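Local atomic coordinates of trypsin-resistant surface T6 protein (Streptococcus pyogenes serotype M6, PDB entry 4P0D), a protein that forms the polymerised backbone of the cell-wall-anchored pilus of this bacterium, probably being joined subunit to subunit and fixed to peptidoglycan by sortase enzymes. Residues A[147-157]-A[309-317]; A[194-203]-A[259-269]. The protein carries 1 engineered substitution. All coordinates share one frame; numbering follows the deposited sequence.

Contact 1 (A[147-157]-A[309-317]); sequences LPSITKKVTGT and SKEDSKIVY
Lys310 lies against Leu147 and Pro148, just ahead of strand 149-155. Its CG lies 3.5 Å from Pro148 O, and the bend at chi2 turns the chain back along that carbonyl, with CE near it too. The side chain crosses that of Leu147 at about a right angle, CE against CD1; the methylenes do the packing, while NZ hydrogen-bonds Asp105 O. Beside it Ile150 CG2 reaches to 3.5 Å from Glu311 CA, so a beta-branched residue fills the gap between two backbones too far apart for direct pairing. Water 1 spans that gap, donating to both Ile150 O and Glu311 O.

Asp312 supplies the one direct hydrogen bond between the segments. With CG anti to the backbone N (chi1 -156°), the carboxylate extends across the gap and OD2 takes the N-H of Lys152 at 2.8 Å, almost straight at 171°, on its anti side and 29° out of the carboxylate plane. A short acid suits this place because it receives an N-H that no backbone carbonyl of strand 309-312 meets.

The two strands run nearly parallel, axes 5.9 Å apart, probably as the first and last strands of the middle domain of this Ig-like pilin, and Lys152 makes its intramolecular isopeptide bond here: NZ is covalently linked to CG of Asn278, on strand 276-285, and hydrogen-bonds Asp196 OD2. Ser313 flanks this link, its OG bonded to Asn278 O, and Lys152 CE passes 4.2 Å from Ser313 CA. Lys314, whose N is hydrogen-bonded to Asn278 OD1, folds at chi2 and chi3, bringing CD to 3.4 Å from Lys152 O; the two lysine chains run antiparallel. Val316 ends the row, its CG1 3.8 Å from Thr157 CG2 and its CG2 against Val154 CG1, methyl against methyl.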
ATOM      1  N   LEU A 147     -10.135   4.079  14.444  1.00 15.05           N
ATOM      2  CA  LEU A 147      -8.943   3.354  14.015  1.00 14.92           C
ATOM      3  C   LEU A 147      -9.052   3.172  12.508  1.00 14.28           C
ATOM      4  O   LEU A 147      -9.818   2.344  12.046  1.00 14.37           O
ATOM      5  CB  LEU A 147      -8.832   1.988  14.724  1.00 15.50           C
ATOM      6  CG  LEU A 147      -7.689   1.044  14.315  1.00 15.90           C
ATOM      7  CD1 LEU A 147      -6.338   1.679  14.572  1.00 16.23           C
ATOM      8  CD2 LEU A 147      -7.792  -0.291  15.040  1.00 16.13           C
ATOM      9  N   PRO A 148      -8.313   3.979  11.739  1.00 14.03           N
ATOM     10  CA  PRO A 148      -8.338   3.781  10.300  1.00 13.82           C
ATOM     11  C   PRO A 148      -7.669   2.480   9.868  1.00 14.45           C
ATOM     12  O   PRO A 148      -6.967   1.830  10.661  1.00 15.12           O
ATOM     13  CB  PRO A 148      -7.556   4.978   9.780  1.00 13.60           C
ATOM     14  CG  PRO A 148      -7.727   6.024  10.837  1.00 13.17           C
ATOM     15  CD  PRO A 148      -7.629   5.237  12.098  1.00 13.51           C
ATOM     16  N   SER A 149      -7.889   2.101   8.618  1.00 14.43           N
ATOM     17  CA  SER A 149      -7.214   0.933   8.053  1.00 15.13           C
ATOM     18  C   SER A 149      -7.131   1.093   6.557  1.00 15.45           C
ATOM     19  O   SER A 149      -7.846   1.897   5.977  1.00 15.22           O
ATOM     20  CB  SER A 149      -7.968  -0.358   8.354  1.00 14.77           C
ATOM     21  OG  SER A 149      -9.234  -0.337   7.729  1.00 15.36           O
ATOM     22  N   ILE A 150      -6.241   0.321   5.953  1.00 16.27           N
ATOM     23  CA  ILE A 150      -6.146   0.236   4.507  1.00 16.94           C
ATOM     24  C   ILE A 150      -5.894  -1.218   4.159  1.00 17.36           C
ATOM     25  O   ILE A 150      -5.080  -1.863   4.813  1.00 17.29           O
ATOM     26  CB  ILE A 150      -5.029   1.132   3.953  1.00 17.42           C
ATOM     27  CG1 ILE A 150      -5.013   1.093   2.427  1.00 17.78           C
ATOM     28  CG2 ILE A 150      -3.658   0.730   4.488  1.00 18.35           C
ATOM     29  CD1 ILE A 150      -3.961   2.006   1.834  1.00 18.28           C
ATOM     30  N   THR A 151      -6.603  -1.713   3.144  1.00 16.76           N
ATOM     31  CA  THR A 151      -6.489  -3.098   2.682  1.00 17.47           C
ATOM     32  C   THR A 151      -6.283  -3.089   1.176  1.00 17.17           C
ATOM     33  O   THR A 151      -7.057  -2.454   0.454  1.00 16.11           O
ATOM     34  CB  THR A 151      -7.770  -3.896   3.000  1.00 17.94           C
ATOM     35  OG1 THR A 151      -8.054  -3.804   4.391  1.00 18.51           O
ATOM     36  CG2 THR A 151      -7.637  -5.376   2.642  1.00 18.45           C
ATOM     37  N   LYS A 152      -5.238  -3.773   0.713  1.00 16.81           N
ATOM     38  CA  LYS A 152      -4.966  -3.883  -0.702  1.00 16.97           C
ATOM     39  C   LYS A 152      -5.131  -5.314  -1.194  1.00 16.75           C
ATOM     40  O   LYS A 152      -4.688  -6.271  -0.550  1.00 15.57           O
ATOM     41  CB  LYS A 152      -3.566  -3.389  -1.046  1.00 17.47           C
ATOM     42  CG  LYS A 152      -3.297  -3.435  -2.552  1.00 17.28           C
ATOM     43  CD  LYS A 152      -2.226  -2.479  -3.028  1.00 17.99           C
ATOM     44  CE  LYS A 152      -0.837  -3.042  -2.786  1.00 17.94           C
ATOM     45  NZ  LYS A 152       0.215  -2.489  -3.686  1.00 17.27           N
ATOM     46  N   LYS A 153      -5.760  -5.439  -2.355  1.00 16.80           N
ATOM     47  CA  LYS A 153      -5.939  -6.712  -3.002  1.00 17.66           C
ATOM     48  C   LYS A 153      -5.424  -6.644  -4.442  1.00 16.71           C
ATOM     49  O   LYS A 153      -5.376  -5.570  -5.044  1.00 15.51           O
ATOM     50  CB  LYS A 153      -7.416  -7.088  -3.013  1.00 19.77           C
ATOM     51  CG  LYS A 153      -8.006  -7.515  -1.675  1.00 22.08           C
ATOM     52  CD  LYS A 153      -9.508  -7.712  -1.856  1.00 24.36           C
ATOM     53  CE  LYS A 153     -10.252  -7.884  -0.540  1.00 26.51           C
ATOM     54  NZ  LYS A 153     -10.409  -9.318  -0.163  1.00 27.89           N
ATOM     55  N   VAL A 154      -5.047  -7.804  -4.973  1.00 15.90           N
ATOM     56  CA  VAL A 154      -4.606  -7.929  -6.348  1.00 16.37           C
ATOM     57  C   VAL A 154      -5.298  -9.116  -7.014  1.00 16.10           C
ATOM     58  O   VAL A 154      -5.523 -10.150  -6.390  1.00 14.70           O
ATOM     59  CB  VAL A 154      -3.063  -8.005  -6.491  1.00 17.01           C
ATOM     60  CG1 VAL A 154      -2.470  -9.249  -5.843  1.00 17.66           C
ATOM     61  CG2 VAL A 154      -2.656  -7.922  -7.951  1.00 17.55           C
ATOM     62  N   THR A 155      -5.674  -8.931  -8.278  1.00 15.73           N
ATOM     63  CA  THR A 155      -6.203 -10.028  -9.074  1.00 15.65           C
ATOM     64  C   THR A 155      -5.521 -10.001 -10.430  1.00 15.27           C
ATOM     65  O   THR A 155      -4.807  -9.050 -10.740  1.00 14.87           O
ATOM     66  CB  THR A 155      -7.715  -9.910  -9.241  1.00 16.47           C
ATOM     67  OG1 THR A 155      -8.028  -8.652  -9.869  1.00 16.17           O
ATOM     68  CG2 THR A 155      -8.404 -10.021  -7.856  1.00 16.93           C
ATOM     69  N   GLY A 156      -5.708 -11.060 -11.211  1.00 14.52           N
ATOM     70  CA  GLY A 156      -5.006 -11.213 -12.496  1.00 14.36           C
ATOM     71  C   GLY A 156      -3.830 -12.172 -12.377  1.00 14.52           C
ATOM     72  O   GLY A 156      -3.147 -12.460 -13.362  1.00 13.11           O
ATOM     73  N   THR A 157      -3.613 -12.646 -11.150  1.00 14.61           N
ATOM     74  CA  THR A 157      -2.520 -13.525 -10.789  1.00 15.61           C
ATOM     75  C   THR A 157      -2.991 -14.976 -10.783  1.00 16.45           C
ATOM     76  O   THR A 157      -4.204 -15.266 -10.885  1.00 16.08           O
ATOM     77  CB  THR A 157      -2.021 -13.191  -9.356  1.00 15.73           C
ATOM     78  OG1 THR A 157      -3.153 -13.063  -8.492  1.00 14.17           O
ATOM     79  CG2 THR A 157      -1.207 -11.878  -9.320  1.00 15.18           C
ATOM     80  N   SER A 309       0.202   6.851   9.657  1.00 17.53           N
ATOM     81  CA  SER A 309      -0.341   6.075   8.552  1.00 18.62           C
ATOM     82  C   SER A 309      -0.624   4.635   8.880  1.00 19.94           C
ATOM     83  O   SER A 309      -0.104   4.095   9.852  1.00 21.02           O
ATOM     84  CB  SER A 309       0.602   6.121   7.372  1.00 18.78           C
ATOM     85  OG  SER A 309       1.764   5.368   7.628  1.00 19.84           O
ATOM     86  N   LYS A 310      -1.484   4.035   8.063  1.00 18.95           N
ATOM     87  CA  LYS A 310      -1.601   2.596   7.953  1.00 19.27           C
ATOM     88  C   LYS A 310      -1.063   2.206   6.589  1.00 19.87           C
ATOM     89  O   LYS A 310      -0.943   3.041   5.678  1.00 18.95           O
ATOM     90  CB  LYS A 310      -3.063   2.160   8.073  1.00 19.24           C
ATOM     91  CG  LYS A 310      -3.673   2.348   9.446  1.00 19.68           C
ATOM     92  CD  LYS A 310      -3.087   1.377  10.464  1.00 20.23           C
ATOM     93  CE  LYS A 310      -3.533   1.706  11.885  1.00 20.96           C
ATOM     94  NZ  LYS A 310      -2.781   0.860  12.846  1.00 21.79           N
ATOM     95  N   GLU A 311      -0.744   0.938   6.421  1.00 20.66           N
ATOM     96  CA  GLU A 311      -0.231   0.504   5.133  1.00 21.54           C
ATOM     97  C   GLU A 311      -0.558  -0.935   4.844  1.00 20.08           C
ATOM     98  O   GLU A 311      -0.986  -1.675   5.718  1.00 18.35           O
ATOM     99  CB  GLU A 311       1.281   0.745   5.047  1.00 24.10           C
ATOM    100  CG  GLU A 311       2.105   0.142   6.153  1.00 26.62           C
ATOM    101  CD  GLU A 311       3.593   0.400   5.931  1.00 30.36           C
ATOM    102  OE1 GLU A 311       4.296  -0.532   5.491  1.00 35.59           O
ATOM    103  OE2 GLU A 311       4.049   1.533   6.147  1.00 29.25           O
ATOM    104  N   ASP A 312      -0.409  -1.295   3.573  1.00 19.63           N
ATOM    105  CA  ASP A 312      -0.608  -2.655   3.120  1.00 19.10           C
ATOM    106  C   ASP A 312       0.185  -2.857   1.827  1.00 19.06           C
ATOM    107  O   ASP A 312       0.433  -1.912   1.071  1.00 17.55           O
ATOM    108  CB  ASP A 312      -2.096  -2.963   2.923  1.00 18.50           C
ATOM    109  CG  ASP A 312      -2.418  -4.471   3.022  1.00 19.50           C
ATOM    110  OD1 ASP A 312      -1.535  -5.293   3.380  1.00 20.80           O
ATOM    111  OD2 ASP A 312      -3.573  -4.840   2.752  1.00 18.04           O
ATOM    112  N   SER A 313       0.571  -4.110   1.608  1.00 19.59           N
ATOM    113  CA  SER A 313       1.411  -4.501   0.499  1.00 19.45           C
ATOM    114  C   SER A 313       1.011  -5.890   0.031  1.00 19.89           C
ATOM    115  O   SER A 313       0.616  -6.747   0.840  1.00 19.67           O
ATOM    116  CB  SER A 313       2.866  -4.491   0.955  1.00 20.31           C
ATOM    117  OG  SER A 313       3.745  -4.753  -0.122  1.00 23.69           O
ATOM    118  N   LYS A 314       1.077  -6.113  -1.276  1.00 19.15           N
ATOM    119  CA  LYS A 314       0.895  -7.447  -1.850  1.00 19.37           C
ATOM    120  C   LYS A 314       2.164  -7.775  -2.630  1.00 18.91           C
ATOM    121  O   LYS A 314       2.710  -6.931  -3.336  1.00 20.26           O
ATOM    122  CB  LYS A 314      -0.332  -7.500  -2.750  1.00 19.97           C
ATOM    123  CG  LYS A 314      -1.666  -7.238  -2.035  1.00 20.63           C
ATOM    124  CD  LYS A 314      -2.036  -8.290  -0.995  1.00 21.99           C
ATOM    125  CE  LYS A 314      -2.064  -9.698  -1.562  1.00 22.90           C
ATOM    126  NZ  LYS A 314      -2.277 -10.711  -0.494  1.00 23.60           N
ATOM    127  N   ILE A 315       2.657  -8.983  -2.478  1.00 19.29           N
ATOM    128  CA  ILE A 315       3.856  -9.390  -3.194  1.00 19.33           C
ATOM    129  C   ILE A 315       3.380 -10.343  -4.255  1.00 19.08           C
ATOM    130  O   ILE A 315       2.577 -11.260  -3.984  1.00 20.49           O
ATOM    131  CB  ILE A 315       4.885 -10.076  -2.267  1.00 20.49           C
ATOM    132  CG1 ILE A 315       5.123  -9.252  -1.007  1.00 22.26           C
ATOM    133  CG2 ILE A 315       6.213 -10.309  -2.993  1.00 20.10           C
ATOM    134  CD1 ILE A 315       5.877 -10.026   0.071  1.00 23.56           C
ATOM    135  N   VAL A 316       3.855 -10.139  -5.471  1.00 18.63           N
ATOM    136  CA  VAL A 316       3.552 -11.064  -6.526  1.00 18.09           C
ATOM    137  C   VAL A 316       4.853 -11.681  -7.007  1.00 17.53           C
ATOM    138  O   VAL A 316       5.861 -11.000  -7.109  1.00 16.08           O
ATOM    139  CB  VAL A 316       2.771 -10.381  -7.660  1.00 18.82           C
ATOM    140  CG1 VAL A 316       2.499 -11.357  -8.775  1.00 19.78           C
ATOM    141  CG2 VAL A 316       1.449  -9.836  -7.108  1.00 18.61           C
ATOM    142  N   TYR A 317       4.801 -12.978  -7.288  1.00 17.12           N
ATOM    143  CA  TYR A 317       6.004 -13.772  -7.594  1.00 17.72           C
ATOM    144  C   TYR A 317       6.064 -14.217  -9.061  1.00 18.00           C
ATOM    145  O   TYR A 317       5.037 -14.370  -9.724  1.00 18.14           O
ATOM    146  CB  TYR A 317       6.037 -14.985  -6.679  1.00 18.38           C
ATOM    147  CG  TYR A 317       6.172 -14.608  -5.226  1.00 18.98           C
ATOM    148  CD1 TYR A 317       7.417 -14.286  -4.681  1.00 19.19           C
ATOM    149  CD2 TYR A 317       5.058 -14.526  -4.398  1.00 19.71           C
ATOM    150  CE1 TYR A 317       7.546 -13.924  -3.354  1.00 18.76           C
ATOM    151  CE2 TYR A 317       5.191 -14.167  -3.062  1.00 19.78           C
ATOM    152  CZ  TYR A 317       6.438 -13.871  -2.556  1.00 19.13           C
ATOM    153  OH  TYR A 317       6.571 -13.502  -1.240  1.00 20.35           O
TER
HETATM  154  O   HOH W   1      -3.163  -3.692   6.354  1.00 34.60           O

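Contact 2 (A[194-203]-A[259-269]); sequences VSDNMSEGLT and ISYKAVVNNKA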
ATOM      1  N   VAL A 194      -3.843   9.156   0.179  1.00 14.07           N
ATOM      2  CA  VAL A 194      -3.525   7.786  -0.259  1.00 14.84           C
ATOM      3  C   VAL A 194      -2.361   7.754  -1.263  1.00 15.96           C
ATOM      4  O   VAL A 194      -2.265   8.603  -2.171  1.00 15.35           O
ATOM      5  CB  VAL A 194      -4.795   7.066  -0.795  1.00 15.12           C
ATOM      6  CG1 VAL A 194      -4.467   5.652  -1.292  1.00 14.97           C
ATOM      7  CG2 VAL A 194      -5.865   7.025   0.295  1.00 14.95           C
ATOM      8  N   SER A 195      -1.433   6.811  -1.047  1.00 17.01           N
ATOM      9  CA  SER A 195      -0.282   6.631  -1.932  1.00 18.06           C
ATOM     10  C   SER A 195      -0.048   5.157  -2.254  1.00 17.98           C
ATOM     11  O   SER A 195      -0.394   4.267  -1.472  1.00 17.53           O
ATOM     12  CB  SER A 195       1.000   7.193  -1.305  1.00 19.34           C
ATOM     13  OG  SER A 195       0.789   8.441  -0.659  1.00 21.23           O
ATOM     14  N   ASP A 196       0.539   4.910  -3.422  1.00 17.66           N
ATOM     15  CA  ASP A 196       1.164   3.622  -3.722  1.00 16.80           C
ATOM     16  C   ASP A 196       2.329   3.862  -4.648  1.00 17.45           C
ATOM     17  O   ASP A 196       2.365   4.862  -5.376  1.00 16.05           O
ATOM     18  CB  ASP A 196       0.153   2.648  -4.333  1.00 16.60           C
ATOM     19  CG  ASP A 196       0.554   1.172  -4.176  1.00 15.95           C
ATOM     20  OD1 ASP A 196       1.679   0.866  -3.761  1.00 15.84           O
ATOM     21  OD2 ASP A 196      -0.265   0.305  -4.524  1.00 16.11           O
ATOM     22  N   ASN A 197       3.320   2.978  -4.562  1.00 17.96           N
ATOM     23  CA  ASN A 197       4.400   2.938  -5.533  1.00 19.99           C
ATOM     24  C   ASN A 197       4.729   1.479  -5.823  1.00 19.56           C
ATOM     25  O   ASN A 197       4.912   0.665  -4.918  1.00 19.22           O
ATOM     26  CB  ASN A 197       5.640   3.683  -5.035  1.00 21.61           C
ATOM     27  CG  ASN A 197       6.600   4.073  -6.172  1.00 23.18           C
ATOM     28  OD1 ASN A 197       6.201   4.647  -7.184  1.00 23.54           O
ATOM     29  ND2 ASN A 197       7.873   3.788  -5.985  1.00 24.79           N
ATOM     30  N   MET A 198       4.757   1.157  -7.096  1.00 20.26           N
ATOM     31  CA  MET A 198       4.991  -0.206  -7.541  1.00 21.40           C
ATOM     32  C   MET A 198       6.488  -0.454  -7.594  1.00 19.01           C
ATOM     33  O   MET A 198       7.244   0.434  -7.980  1.00 19.14           O
ATOM     34  CB  MET A 198       4.408  -0.391  -8.939  1.00 23.15           C
ATOM     35  CG  MET A 198       2.905  -0.225  -9.053  1.00 26.72           C
ATOM     36  SD  MET A 198       2.078  -1.735  -8.553  1.00 33.90           S
ATOM     37  CE  MET A 198       0.424  -1.082  -8.363  1.00 33.68           C
ATOM     38  N   SER A 199       6.917  -1.660  -7.243  1.00 18.10           N
ATOM     39  CA  SER A 199       8.324  -2.044  -7.434  1.00 18.59           C
ATOM     40  C   SER A 199       8.639  -2.028  -8.927  1.00 18.68           C
ATOM     41  O   SER A 199       7.720  -1.994  -9.768  1.00 17.06           O
ATOM     42  CB  SER A 199       8.605  -3.428  -6.848  1.00 18.65           C
ATOM     43  OG  SER A 199       7.714  -4.376  -7.407  1.00 19.18           O
ATOM     44  N   GLU A 200       9.926  -2.050  -9.262  1.00 19.54           N
ATOM     45  CA  GLU A 200      10.325  -1.676 -10.618  1.00 20.72           C
ATOM     46  C   GLU A 200       9.907  -2.668 -11.692  1.00 18.38           C
ATOM     47  O   GLU A 200       9.812  -2.286 -12.838  1.00 17.51           O
ATOM     48  CB  GLU A 200      11.830  -1.336 -10.721  1.00 22.99           C
ATOM     49  CG  GLU A 200      12.782  -2.496 -10.500  1.00 24.27           C
ATOM     50  CD  GLU A 200      14.197  -2.212 -11.002  1.00 27.27           C
ATOM     51  OE1 GLU A 200      15.038  -3.117 -10.874  1.00 26.93           O
ATOM     52  OE2 GLU A 200      14.471  -1.108 -11.544  1.00 30.23           O
ATOM     53  N   GLY A 201       9.634  -3.916 -11.316  1.00 17.82           N
ATOM     54  CA  GLY A 201       9.207  -4.945 -12.265  1.00 17.63           C
ATOM     55  C   GLY A 201       7.740  -4.873 -12.682  1.00 17.23           C
ATOM     56  O   GLY A 201       7.252  -5.739 -13.416  1.00 17.28           O
ATOM     57  N   LEU A 202       7.035  -3.860 -12.179  1.00 16.69           N
ATOM     58  CA  LEU A 202       5.650  -3.594 -12.536  1.00 17.52           C
ATOM     59  C   LEU A 202       5.592  -2.180 -13.068  1.00 17.41           C
ATOM     60  O   LEU A 202       6.207  -1.299 -12.491  1.00 18.61           O
ATOM     61  CB  LEU A 202       4.778  -3.715 -11.290  1.00 18.59           C
ATOM     62  CG  LEU A 202       4.847  -5.087 -10.603  1.00 20.15           C
ATOM     63  CD1 LEU A 202       4.496  -5.023  -9.125  1.00 21.50           C
ATOM     64  CD2 LEU A 202       3.937  -6.067 -11.339  1.00 21.00           C
ATOM     65  N   THR A 203       4.895  -1.952 -14.173  1.00 16.37           N
ATOM     66  CA  THR A 203       4.784  -0.629 -14.738  1.00 16.16           C
ATOM     67  C   THR A 203       3.369  -0.127 -14.440  1.00 16.01           C
ATOM     68  O   THR A 203       2.387  -0.635 -14.981  1.00 16.72           O
ATOM     69  CB  THR A 203       5.098  -0.627 -16.246  1.00 16.60           C
ATOM     70  OG1 THR A 203       6.396  -1.196 -16.473  1.00 16.27           O
ATOM     71  CG2 THR A 203       5.053   0.800 -16.822  1.00 16.88           C
ATOM     72  N   ILE A 259     -10.644   2.526  -4.492  1.00 17.78           N
ATOM     73  CA  ILE A 259      -9.679   2.914  -5.503  1.00 16.79           C
ATOM     74  C   ILE A 259      -9.222   1.657  -6.249  1.00 16.88           C
ATOM     75  O   ILE A 259      -8.914   0.651  -5.617  1.00 18.77           O
ATOM     76  CB  ILE A 259      -8.458   3.620  -4.848  1.00 16.42           C
ATOM     77  CG1 ILE A 259      -8.907   4.832  -4.017  1.00 16.35           C
ATOM     78  CG2 ILE A 259      -7.415   4.049  -5.881  1.00 15.97           C
ATOM     79  CD1 ILE A 259      -7.751   5.599  -3.417  1.00 16.96           C
ATOM     80  N   SER A 260      -9.158   1.729  -7.573  1.00 16.44           N
ATOM     81  CA  SER A 260      -8.615   0.647  -8.374  1.00 16.27           C
ATOM     82  C   SER A 260      -7.568   1.160  -9.349  1.00 14.52           C
ATOM     83  O   SER A 260      -7.589   2.326  -9.750  1.00 14.38           O
ATOM     84  CB  SER A 260      -9.746  -0.079  -9.106  1.00 16.82           C
ATOM     85  OG  SER A 260     -10.534  -0.695  -8.125  1.00 19.02           O
ATOM     86  N   TYR A 261      -6.629   0.291  -9.698  1.00 13.57           N
ATOM     87  CA  TYR A 261      -5.607   0.625 -10.685  1.00 13.57           C
ATOM     88  C   TYR A 261      -4.896  -0.626 -11.179  1.00 13.85           C
ATOM     89  O   TYR A 261      -5.013  -1.695 -10.591  1.00 13.15           O
ATOM     90  CB  TYR A 261      -4.604   1.633 -10.135  1.00 13.38           C
ATOM     91  CG  TYR A 261      -4.126   1.349  -8.733  1.00 13.54           C
ATOM     92  CD1 TYR A 261      -4.871   1.741  -7.622  1.00 13.72           C
ATOM     93  CD2 TYR A 261      -2.915   0.695  -8.513  1.00 14.11           C
ATOM     94  CE1 TYR A 261      -4.424   1.485  -6.327  1.00 14.03           C
ATOM     95  CE2 TYR A 261      -2.465   0.434  -7.231  1.00 13.92           C
ATOM     96  CZ  TYR A 261      -3.206   0.836  -6.149  1.00 14.11           C
ATOM     97  OH  TYR A 261      -2.722   0.574  -4.880  1.00 15.08           O
ATOM     98  N   LYS A 262      -4.171  -0.483 -12.275  1.00 13.92           N
ATOM     99  CA  LYS A 262      -3.528  -1.616 -12.902  1.00 14.50           C
ATOM    100  C   LYS A 262      -2.062  -1.382 -13.085  1.00 13.65           C
ATOM    101  O   LYS A 262      -1.631  -0.244 -13.203  1.00 14.20           O
ATOM    102  CB  LYS A 262      -4.140  -1.841 -14.266  1.00 15.90           C
ATOM    103  CG  LYS A 262      -5.558  -2.364 -14.227  1.00 18.08           C
ATOM    104  CD  LYS A 262      -6.028  -2.444 -15.665  1.00 20.50           C
ATOM    105  CE  LYS A 262      -7.410  -3.017 -15.813  1.00 23.49           C
ATOM    106  NZ  LYS A 262      -7.685  -3.008 -17.290  1.00 26.18           N
ATOM    107  N   ALA A 263      -1.304  -2.468 -13.160  1.00 13.05           N
ATOM    108  CA  ALA A 263       0.060  -2.420 -13.595  1.00 13.10           C
ATOM    109  C   ALA A 263       0.382  -3.647 -14.439  1.00 13.37           C
ATOM    110  O   ALA A 263      -0.296  -4.667 -14.341  1.00 14.03           O
ATOM    111  CB  ALA A 263       0.997  -2.302 -12.413  1.00 13.67           C
ATOM    112  N   VAL A 264       1.397  -3.547 -15.292  0.50 13.48           N
ATOM    113  CA  VAL A 264       1.775  -4.669 -16.159  0.50 13.17           C
ATOM    114  C   VAL A 264       3.208  -5.137 -15.887  0.50 13.32           C
ATOM    115  O   VAL A 264       4.142  -4.327 -15.807  0.50 13.20           O
ATOM    116  CB  VAL A 264       1.645  -4.303 -17.649  0.50 13.16           C
ATOM    117  CG1 VAL A 264       2.634  -3.213 -18.007  0.50 13.08           C
ATOM    118  CG2 VAL A 264       1.858  -5.534 -18.519  0.50 12.96           C
ATOM    119  N   VAL A 265       3.368  -6.454 -15.797  1.00 13.30           N
ATOM    120  CA  VAL A 265       4.625  -7.075 -15.386  1.00 13.58           C
ATOM    121  C   VAL A 265       5.599  -6.860 -16.535  1.00 13.69           C
ATOM    122  O   VAL A 265       5.285  -7.180 -17.683  1.00 12.75           O
ATOM    123  CB  VAL A 265       4.435  -8.589 -15.093  1.00 13.82           C
ATOM    124  CG1 VAL A 265       5.743  -9.255 -14.657  1.00 13.54           C
ATOM    125  CG2 VAL A 265       3.378  -8.804 -14.034  1.00 13.82           C
ATOM    126  N   ASN A 266       6.746  -6.248 -16.240  1.00 14.83           N
ATOM    127  CA  ASN A 266       7.774  -5.946 -17.261  1.00 15.02           C
ATOM    128  C   ASN A 266       8.999  -6.861 -17.115  1.00 15.75           C
ATOM    129  O   ASN A 266       9.029  -7.734 -16.265  1.00 15.45           O
ATOM    130  CB  ASN A 266       8.176  -4.461 -17.210  1.00 15.63           C
ATOM    131  CG  ASN A 266       8.863  -4.060 -15.898  1.00 15.31           C
ATOM    132  OD1 ASN A 266       9.848  -4.675 -15.473  1.00 16.05           O
ATOM    133  ND2 ASN A 266       8.346  -3.026 -15.258  1.00 15.11           N
ATOM    134  N   ASN A 267       9.979  -6.677 -17.980  1.00 17.57           N
ATOM    135  CA  ASN A 267      11.152  -7.562 -18.029  1.00 19.68           C
ATOM    136  C   ASN A 267      12.052  -7.508 -16.786  1.00 19.63           C
ATOM    137  O   ASN A 267      12.854  -8.409 -16.589  1.00 18.76           O
ATOM    138  CB  ASN A 267      11.980  -7.274 -19.281  1.00 21.08           C
ATOM    139  CG  ASN A 267      12.692  -5.951 -19.210  1.00 22.87           C
ATOM    140  OD1 ASN A 267      13.888  -5.892 -18.945  1.00 27.36           O
ATOM    141  ND2 ASN A 267      11.962  -4.885 -19.415  1.00 25.00           N
ATOM    142  N   LYS A 268      11.900  -6.473 -15.953  1.00 19.22           N
ATOM    143  CA  LYS A 268      12.656  -6.355 -14.697  1.00 20.55           C
ATOM    144  C   LYS A 268      11.992  -7.072 -13.521  1.00 19.60           C
ATOM    145  O   LYS A 268      12.477  -6.986 -12.385  1.00 20.14           O
ATOM    146  CB  LYS A 268      12.859  -4.880 -14.326  1.00 22.29           C
ATOM    147  CG  LYS A 268      13.677  -4.084 -15.324  1.00 24.60           C
ATOM    148  CD  LYS A 268      13.400  -2.592 -15.165  1.00 26.55           C
ATOM    149  CE  LYS A 268      14.485  -1.757 -15.821  1.00 28.30           C
ATOM    150  NZ  LYS A 268      14.242  -0.293 -15.642  1.00 30.11           N
ATOM    151  N   ALA A 269      10.903  -7.796 -13.771  1.00 19.18           N
ATOM    152  CA  ALA A 269      10.234  -8.498 -12.704  1.00 19.37           C
ATOM    153  C   ALA A 269      11.219  -9.456 -12.054  1.00 20.05           C
ATOM    154  O   ALA A 269      11.918 -10.224 -12.731  1.00 19.84           O
ATOM    155  CB  ALA A 269       9.018  -9.246 -13.207  1.00 19.71           C
TER
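Hydrogen bonds of the backbone join Thr203 and Val264 in both directions, as an antiparallel hydrogen-bonded pair; Leu202 and Val265 form the adjoining non-hydrogen-bonded pair. Just beyond, Asn266 N reaches Gly201 O at 2.9 Å, from above the carbonyl plane.

Among side-chain bonds, Asn266 does the most. Its ND2 donates to Glu200 O at 2.9 Å and to Thr203 OG1, both partners near its amide plane, so the two bonds fix the amide's rotation. OD1 accepts from Lys268 N, an Asx turn that shapes the type I turn 266-269. An amide suits this corner because it donates and accepts at once. Farther along, Tyr261 OH donates to Asp196 OD2, which Lys152 NZ also meets; the OH to OD2 distance, 2.5 Å, is unusually short and its exact value doubtful. The carboxylate lies 80° from the ring plane.

Close backbone approach explains Gly201: its CA lies 3.6 Å from Ala269 N, and a CB there would collide with Ala269 CA. Glu200 and Lys268 bring opposite charges near, but no salt bridge forms.

Among the apolar contacts, Met198, bent at chi2 (-81°), brings CE in plane to the edge of the Tyr261 ring, 3.5 Å from CE2, while SD rests on Ala263 CB. Leu202 CD2 meets Val265 CG2, and Val194 CG1 meets Ile259 CD1 tip to tip at 3.9 Å.

Strands 192-197 and 258-265 thus face each other across the buried interior of the Cna-B-like domain, with Leu176 and Tyr174 of strand 171-179 against their side chains, Phe243 edge-to-face with Tyr261, and strand 276-285 hydrogen-bonded alongside 192-197.

In the fold
Contacts 1 and 2 have centres 13 Å apart and meet at the isopeptide site of the middle domain. Lys152 of contact 1 reaches Asp196 of contact 2 through a 3.0 Å hydrogen bond from the isopeptide nitrogen, Lys152 NZ, to Asp196 OD2, while Lys152 CD packs 3.6 Å from Tyr261 OH. With Asn278, to which Lys152 is joined, this acid completes the Lys-Asn-acid group characteristic of pilin isopeptide bonds, where the carboxylate probably assists bond formation. Contact 1 supplies the lysine, whose isopeptide joins strand 139-155 to 276-285, and contact 2 supplies the acid, with 194-203 and 259-269 falling between 147-157 and 309-317 in sequence.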